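Local coordinates for protein ORF 37 (PDB 3FHD) that cleaves double- and single-stranded DNA as both endonuclease and exonuclease, and probably processes branched viral DNA intermediates to promote production of packaged, unit-length genomes, at residues T359-V364 against K384-V389; P422-A427 against V464-G469. All blocks are in the same frame, centred on the assembly; numbering follows the deposited sequence.

Contact 1: T359-V364 against K384-V389; sequences TTESDV and KANLFV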
loop_
_atom_site.group_PDB
_atom_site.type_symbol
_atom_site.label_atom_id
_atom_site.label_comp_id
_atom_site.label_asym_id
_atom_site.label_seq_id
_atom_site.Cartn_x
_atom_site.Cartn_y
_atom_site.Cartn_z
ATOM N N THR A 359 10.145 -12.174 -18.334
ATOM C CA THR A 359 11.391 -11.751 -19.022
ATOM C C THR A 359 12.465 -11.125 -18.106
ATOM O O THR A 359 13.589 -11.638 -18.034
ATOM C CB THR A 359 11.086 -10.768 -20.188
ATOM O OG1 THR A 359 10.147 -11.367 -21.087
ATOM C CG2 THR A 359 12.364 -10.407 -20.983
ATOM N N THR A 360 12.128 -10.014 -17.436
ATOM C CA THR A 360 13.072 -9.320 -16.540
ATOM C C THR A 360 13.250 -10.106 -15.253
ATOM O O THR A 360 12.285 -10.307 -14.498
ATOM C CB THR A 360 12.592 -7.896 -16.157
ATOM O OG1 THR A 360 11.978 -7.267 -17.287
ATOM C CG2 THR A 360 13.757 -7.033 -15.642
ATOM N N GLU A 361 14.482 -10.541 -14.994
ATOM C CA GLU A 361 14.773 -11.362 -13.806
ATOM C C GLU A 361 14.875 -10.579 -12.488
ATOM O O GLU A 361 15.055 -9.359 -12.486
ATOM C CB GLU A 361 16.042 -12.197 -14.032
ATOM C CG GLU A 361 15.955 -13.125 -15.233
ATOM C CD GLU A 361 17.211 -13.958 -15.402
ATOM O OE1 GLU A 361 18.305 -13.363 -15.460
ATOM O OE2 GLU A 361 17.104 -15.201 -15.472
ATOM N N SER A 362 14.744 -11.301 -11.371
ATOM C CA SER A 362 14.915 -10.738 -10.027
ATOM C C SER A 362 16.393 -10.470 -9.720
ATOM O O SER A 362 17.259 -11.202 -10.177
ATOM C CB SER A 362 14.368 -11.701 -8.981
ATOM O OG SER A 362 12.959 -11.722 -8.969
ATOM N N ASP A 363 16.676 -9.416 -8.959
ATOM C CA ASP A 363 18.019 -9.187 -8.437
ATOM C C ASP A 363 18.104 -9.768 -7.035
ATOM O O ASP A 363 17.248 -9.473 -6.195
ATOM C CB ASP A 363 18.337 -7.695 -8.377
ATOM C CG ASP A 363 18.481 -7.070 -9.761
ATOM O OD1 ASP A 363 19.242 -7.606 -10.574
ATOM O OD2 ASP A 363 17.836 -6.039 -10.036
ATOM N N VAL A 364 19.131 -10.579 -6.773
ATOM C CA VAL A 364 19.335 -11.096 -5.415
ATOM C C VAL A 364 20.562 -10.434 -4.774
ATOM O O VAL A 364 21.605 -10.413 -5.376
ATOM C CB VAL A 364 19.487 -12.633 -5.412
ATOM C CG1 VAL A 364 19.714 -13.136 -3.986
ATOM C CG2 VAL A 364 18.248 -13.277 -6.034
ATOM N N LYS A 384 21.572 -12.318 -10.692
ATOM C CA LYS A 384 20.219 -12.442 -11.274
ATOM C C LYS A 384 19.596 -13.821 -10.994
ATOM O O LYS A 384 20.285 -14.846 -11.025
ATOM C CB LYS A 384 20.254 -12.227 -12.797
ATOM C CG LYS A 384 20.742 -10.878 -13.266
ATOM C CD LYS A 384 19.851 -9.756 -12.774
ATOM C CE LYS A 384 20.281 -8.434 -13.384
ATOM N NZ LYS A 384 19.110 -7.512 -13.550
ATOM N N ALA A 385 18.292 -13.850 -10.741
ATOM C CA ALA A 385 17.585 -15.119 -10.572
ATOM C C ALA A 385 16.316 -15.115 -11.424
ATOM O O ALA A 385 15.529 -14.158 -11.354
ATOM C CB ALA A 385 17.264 -15.384 -9.088
ATOM N N ASN A 386 16.134 -16.159 -12.242
ATOM C CA ASN A 386 14.912 -16.297 -13.049
ATOM C C ASN A 386 13.711 -16.685 -12.183
ATOM O O ASN A 386 13.113 -17.755 -12.313
ATOM C CB ASN A 386 15.088 -17.214 -14.283
ATOM C CG ASN A 386 15.753 -18.557 -13.960
ATOM O OD1 ASN A 386 16.418 -18.729 -12.925
ATOM N ND2 ASN A 386 15.571 -19.520 -14.859
ATOM N N LEU A 387 13.408 -15.789 -11.255
ATOM C CA LEU A 387 12.253 -15.896 -10.397
ATOM C C LEU A 387 11.395 -14.687 -10.717
ATOM O O LEU A 387 11.916 -13.577 -10.845
ATOM C CB LEU A 387 12.682 -15.888 -8.927
ATOM C CG LEU A 387 13.443 -17.116 -8.389
ATOM C CD1 LEU A 387 13.567 -17.021 -6.905
ATOM C CD2 LEU A 387 12.772 -18.443 -8.780
ATOM N N PHE A 388 10.088 -14.901 -10.838
ATOM C CA PHE A 388 9.154 -13.874 -11.338
ATOM C C PHE A 388 7.955 -13.754 -10.422
ATOM O O PHE A 388 7.646 -14.697 -9.696
ATOM C CB PHE A 388 8.638 -14.242 -12.748
ATOM C CG PHE A 388 9.724 -14.459 -13.753
ATOM C CD1 PHE A 388 10.380 -13.379 -14.339
ATOM C CD2 PHE A 388 10.121 -15.750 -14.089
ATOM C CE1 PHE A 388 11.427 -13.588 -15.268
ATOM C CE2 PHE A 388 11.161 -15.968 -15.026
ATOM C CZ PHE A 388 11.809 -14.886 -15.600
ATOM N N VAL A 389 7.258 -12.616 -10.486
ATOM C CA VAL A 389 6.043 -12.431 -9.675
ATOM C C VAL A 389 4.998 -13.474 -10.066
ATOM O O VAL A 389 4.869 -13.810 -11.243
ATOM C CB VAL A 389 5.447 -10.998 -9.811
ATOM C CG1 VAL A 389 4.916 -10.758 -11.231
ATOM C CG2 VAL A 389 4.347 -10.778 -8.738
HETATM O O HOH W 1 11.413 -11.266 -12.002
HETATM O O HOH W 2 16.755 -8.012 -14.181
#
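Two amides grip the carbonyl oxygen of Ala385: Ser362 N reaches it from the neighbouring strand at 3.0 Å, and Leu387 N from its own segment at 2.7 Å. The second bond closes an inverse gamma turn centred on Asn386. Ser362 and Ala385 form an antiparallel hydrogen-bonded pair, whose return bond, Ala385 N to Ser362 O, is close to straight (163°).

Just past the turn, Leu387 O receives Ser362 OG at 2.8 Å, the hydroxyl standing 45° above the carbonyl plane. OG is placed there by lying anti to its own carbonyl carbon (chi1 -74°). A water that also donates to Thr360 O gives Leu387 O a second donor at 2.6 Å. Beside this water link, the rim of the Phe388 ring meets Thr360 O, with CE1 3.5 Å from that oxygen near the ring plane.

Asp363 and Lys384, the next, non-hydrogen-bonded pair, lie side by side and point the same way. Their salt bridge is weak as a hydrogen bond, with NZ of Lys384 3.0 Å from OD1 of Asp363, an oxygen that also pairs with Arg382. The extended Glu361 side chain runs alongside Asn386, bringing OE2 to 3.1 Å from Asn386 CB.

Val364 CG2 packs on Ala385 CB, and Leu299 of helix 296-303 touches both side chains. In the sheet, strand 362-367 lies antiparallel between strands 379-389 and 455-464; Asp363 bonds Val461 of the latter through the backbone, and Thr462 hydrogen-bonds Ser362 OG.

Contact 2: P422-A427 against V464-G469; sequences PKYYIA and VYFPRG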
loop_
_atom_site.group_PDB
_atom_site.type_symbol
_atom_site.label_atom_id
_atom_site.label_comp_id
_atom_site.label_asym_id
_atom_site.label_seq_id
_atom_site.Cartn_x
_atom_site.Cartn_y
_atom_site.Cartn_z
ATOM N N PRO A 422 6.506 4.920 -14.504
ATOM C CA PRO A 422 7.223 4.378 -13.345
ATOM C C PRO A 422 7.427 2.858 -13.452
ATOM O O PRO A 422 6.762 2.197 -14.256
ATOM C CB PRO A 422 6.311 4.735 -12.178
ATOM C CG PRO A 422 5.498 5.925 -12.699
ATOM C CD PRO A 422 5.242 5.562 -14.130
ATOM N N LYS A 423 8.398 2.340 -12.696
ATOM C CA LYS A 423 8.627 0.904 -12.567
ATOM C C LYS A 423 8.316 0.436 -11.136
ATOM O O LYS A 423 8.550 1.183 -10.182
ATOM C CB LYS A 423 10.075 0.552 -12.959
ATOM C CG LYS A 423 10.464 1.002 -14.345
ATOM C CD LYS A 423 9.918 0.084 -15.432
ATOM C CE LYS A 423 10.344 0.543 -16.834
ATOM N NZ LYS A 423 9.703 1.855 -17.282
ATOM N N TYR A 424 7.779 -0.783 -11.025
ATOM C CA TYR A 424 7.253 -1.370 -9.760
ATOM C C TYR A 424 8.006 -2.634 -9.394
ATOM O O TYR A 424 8.446 -3.399 -10.279
ATOM C CB TYR A 424 5.741 -1.646 -9.857
ATOM C CG TYR A 424 5.006 -0.393 -10.241
ATOM C CD1 TYR A 424 4.670 0.574 -9.270
ATOM C CD2 TYR A 424 4.741 -0.123 -11.600
ATOM C CE1 TYR A 424 4.052 1.768 -9.665
ATOM C CE2 TYR A 424 4.114 1.063 -11.992
ATOM C CZ TYR A 424 3.789 2.003 -11.033
ATOM O OH TYR A 424 3.162 3.163 -11.453
ATOM N N TYR A 425 8.172 -2.845 -8.093
ATOM C CA TYR A 425 8.944 -3.983 -7.571
ATOM C C TYR A 425 8.353 -4.488 -6.270
ATOM O O TYR A 425 7.730 -3.728 -5.502
ATOM C CB TYR A 425 10.392 -3.571 -7.279
ATOM C CG TYR A 425 11.113 -2.910 -8.447
ATOM C CD1 TYR A 425 11.817 -3.667 -9.389
ATOM C CD2 TYR A 425 11.069 -1.535 -8.601
ATOM C CE1 TYR A 425 12.478 -3.039 -10.474
ATOM C CE2 TYR A 425 11.703 -0.900 -9.646
ATOM C CZ TYR A 425 12.409 -1.647 -10.585
ATOM O OH TYR A 425 13.020 -0.966 -11.614
ATOM N N ILE A 426 8.547 -5.784 -6.022
ATOM C CA ILE A 426 8.381 -6.314 -4.686
ATOM C C ILE A 426 9.781 -6.546 -4.132
ATOM O O ILE A 426 10.603 -7.223 -4.762
ATOM C CB ILE A 426 7.569 -7.601 -4.668
ATOM C CG1 ILE A 426 6.121 -7.322 -5.112
ATOM C CG2 ILE A 426 7.597 -8.248 -3.263
ATOM C CD1 ILE A 426 5.387 -8.590 -5.623
ATOM N N ALA A 427 10.035 -5.954 -2.958
ATOM C CA ALA A 427 11.308 -6.108 -2.248
ATOM C C ALA A 427 11.101 -7.049 -1.055
ATOM O O ALA A 427 10.441 -6.688 -0.100
ATOM C CB ALA A 427 11.802 -4.777 -1.772
ATOM N N VAL A 464 7.540 -5.985 -11.420
ATOM C CA VAL A 464 6.135 -6.310 -11.678
ATOM C C VAL A 464 5.638 -5.378 -12.805
ATOM O O VAL A 464 5.770 -4.173 -12.706
ATOM C CB VAL A 464 5.206 -6.107 -10.424
ATOM C CG1 VAL A 464 3.822 -6.751 -10.691
ATOM C CG2 VAL A 464 5.809 -6.728 -9.132
ATOM N N TYR A 465 5.099 -5.966 -13.871
ATOM C CA TYR A 465 4.539 -5.221 -15.010
ATOM C C TYR A 465 3.030 -5.453 -15.109
ATOM O O TYR A 465 2.560 -6.534 -14.750
ATOM C CB TYR A 465 5.242 -5.621 -16.314
ATOM C CG TYR A 465 6.760 -5.466 -16.273
ATOM C CD1 TYR A 465 7.370 -4.254 -16.589
ATOM C CD2 TYR A 465 7.576 -6.534 -15.906
ATOM C CE1 TYR A 465 8.776 -4.121 -16.548
ATOM C CE2 TYR A 465 8.960 -6.409 -15.844
ATOM C CZ TYR A 465 9.556 -5.201 -16.170
ATOM O OH TYR A 465 10.942 -5.088 -16.131
ATOM N N PHE A 466 2.284 -4.442 -15.589
ATOM C CA PHE A 466 0.804 -4.484 -15.635
ATOM C C PHE A 466 0.236 -4.127 -17.021
ATOM O O PHE A 466 0.188 -2.934 -17.394
ATOM C CB PHE A 466 0.163 -3.581 -14.563
ATOM C CG PHE A 466 0.679 -3.824 -13.179
ATOM C CD1 PHE A 466 0.267 -4.938 -12.461
ATOM C CD2 PHE A 466 1.604 -2.943 -12.609
ATOM C CE1 PHE A 466 0.789 -5.171 -11.183
ATOM C CE2 PHE A 466 2.112 -3.158 -11.344
ATOM C CZ PHE A 466 1.724 -4.284 -10.640
ATOM N N PRO A 467 -0.226 -5.149 -17.780
ATOM C CA PRO A 467 -0.861 -4.881 -19.078
ATOM C C PRO A 467 -2.083 -3.978 -18.876
ATOM O O PRO A 467 -2.761 -4.088 -17.852
ATOM C CB PRO A 467 -1.279 -6.275 -19.576
ATOM C CG PRO A 467 -0.508 -7.257 -18.735
ATOM C CD PRO A 467 -0.263 -6.580 -17.422
ATOM N N ARG A 468 -2.350 -3.087 -19.828
ATOM C CA ARG A 468 -3.381 -2.058 -19.640
ATOM C C ARG A 468 -4.786 -2.611 -19.574
ATOM O O ARG A 468 -5.595 -2.159 -18.756
ATOM C CB ARG A 468 -3.314 -1.011 -20.754
ATOM C CG ARG A 468 -2.301 0.066 -20.481
ATOM C CD ARG A 468 -2.266 1.036 -21.658
ATOM N NE ARG A 468 -0.902 1.477 -21.946
ATOM C CZ ARG A 468 -0.440 1.743 -23.167
ATOM N NH1 ARG A 468 -1.227 1.609 -24.238
ATOM N NH2 ARG A 468 0.823 2.130 -23.317
ATOM N N GLY A 469 -5.077 -3.539 -20.475
ATOM C CA GLY A 469 -6.388 -4.155 -20.556
ATOM C C GLY A 469 -6.673 -4.925 -19.278
ATOM O O GLY A 469 -7.808 -4.935 -18.791
HETATM O O HOH W 3 7.301 -2.150 -13.627
#
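Phe466 turns a ring edge toward the face of Tyr424 in an offset edge-to-face pair, with centroids 6.0 Å apart and planes at 61°. The touching corner is CE2 of Phe466, which comes 4.0 Å from Tyr424 CD2 and only slightly farther from CG, so the approach is to one side of the tyrosine ring near its root. At the edge of the Tyr424 ring, near its plane, lies Val464 O. Phe466 also meets the ring of Phe396 in helix 394-412, and Tyr424 OH is hydrogen-bonded to Glu407 of that helix.

The setting is the central sheet of a PD-(D/E)XK nuclease. Strand 423-432 runs between strand 262-269, which supplies the magnesium ligands Glu266 and Ile267, and strand 455-464. From Val464 the chain passes through Phe466 to helix 468-489, with Pro467 at the N-cap position.

An aliphatic contact lies farther along strand 423-432. Ile426 CD1, roughly anti to CA (chi2 159°), lies 4.0 Å from Val464 CG2 as the two side chains cross obliquely. The Ile426 side chain is also about 5 Å from that of Glu266 and about 8 Å from the bound magnesium ion.

Polar links join the backbones directly and through solvent. One water accepts from Tyr424 N at 3.0 Å and donates to Val464 O at 2.7 Å. In the direct bond, Val464 N donates to Tyr424 O at 3.0 Å, standing 45° above the plane of that carbonyl.

Both contacts belong to the same mixed sheet, their centres about 14 Å apart, and both are partly buried. Contact 1 lies farther out, about 22 Å from the chain centre and away from the metal; contact 2, about 14 Å from that centre, approaches the magnesium site through Ile426. Their chemistry differs: contact 1 relies on paired strands, a turn, a hydroxyl and a salt bridge, contact 2 on aromatic and aliphatic packing with one direct backbone bond. Strand 455-464, whose end enters contact 2 at Val464, neighbours strands 362-367 and 423-432 and so connects the contacts. They also meet directly: Thr360 OG1 lies 2.7 Å from Tyr465 OH in a probable hydrogen bond, and Val389 packs against Ile426 and Val464.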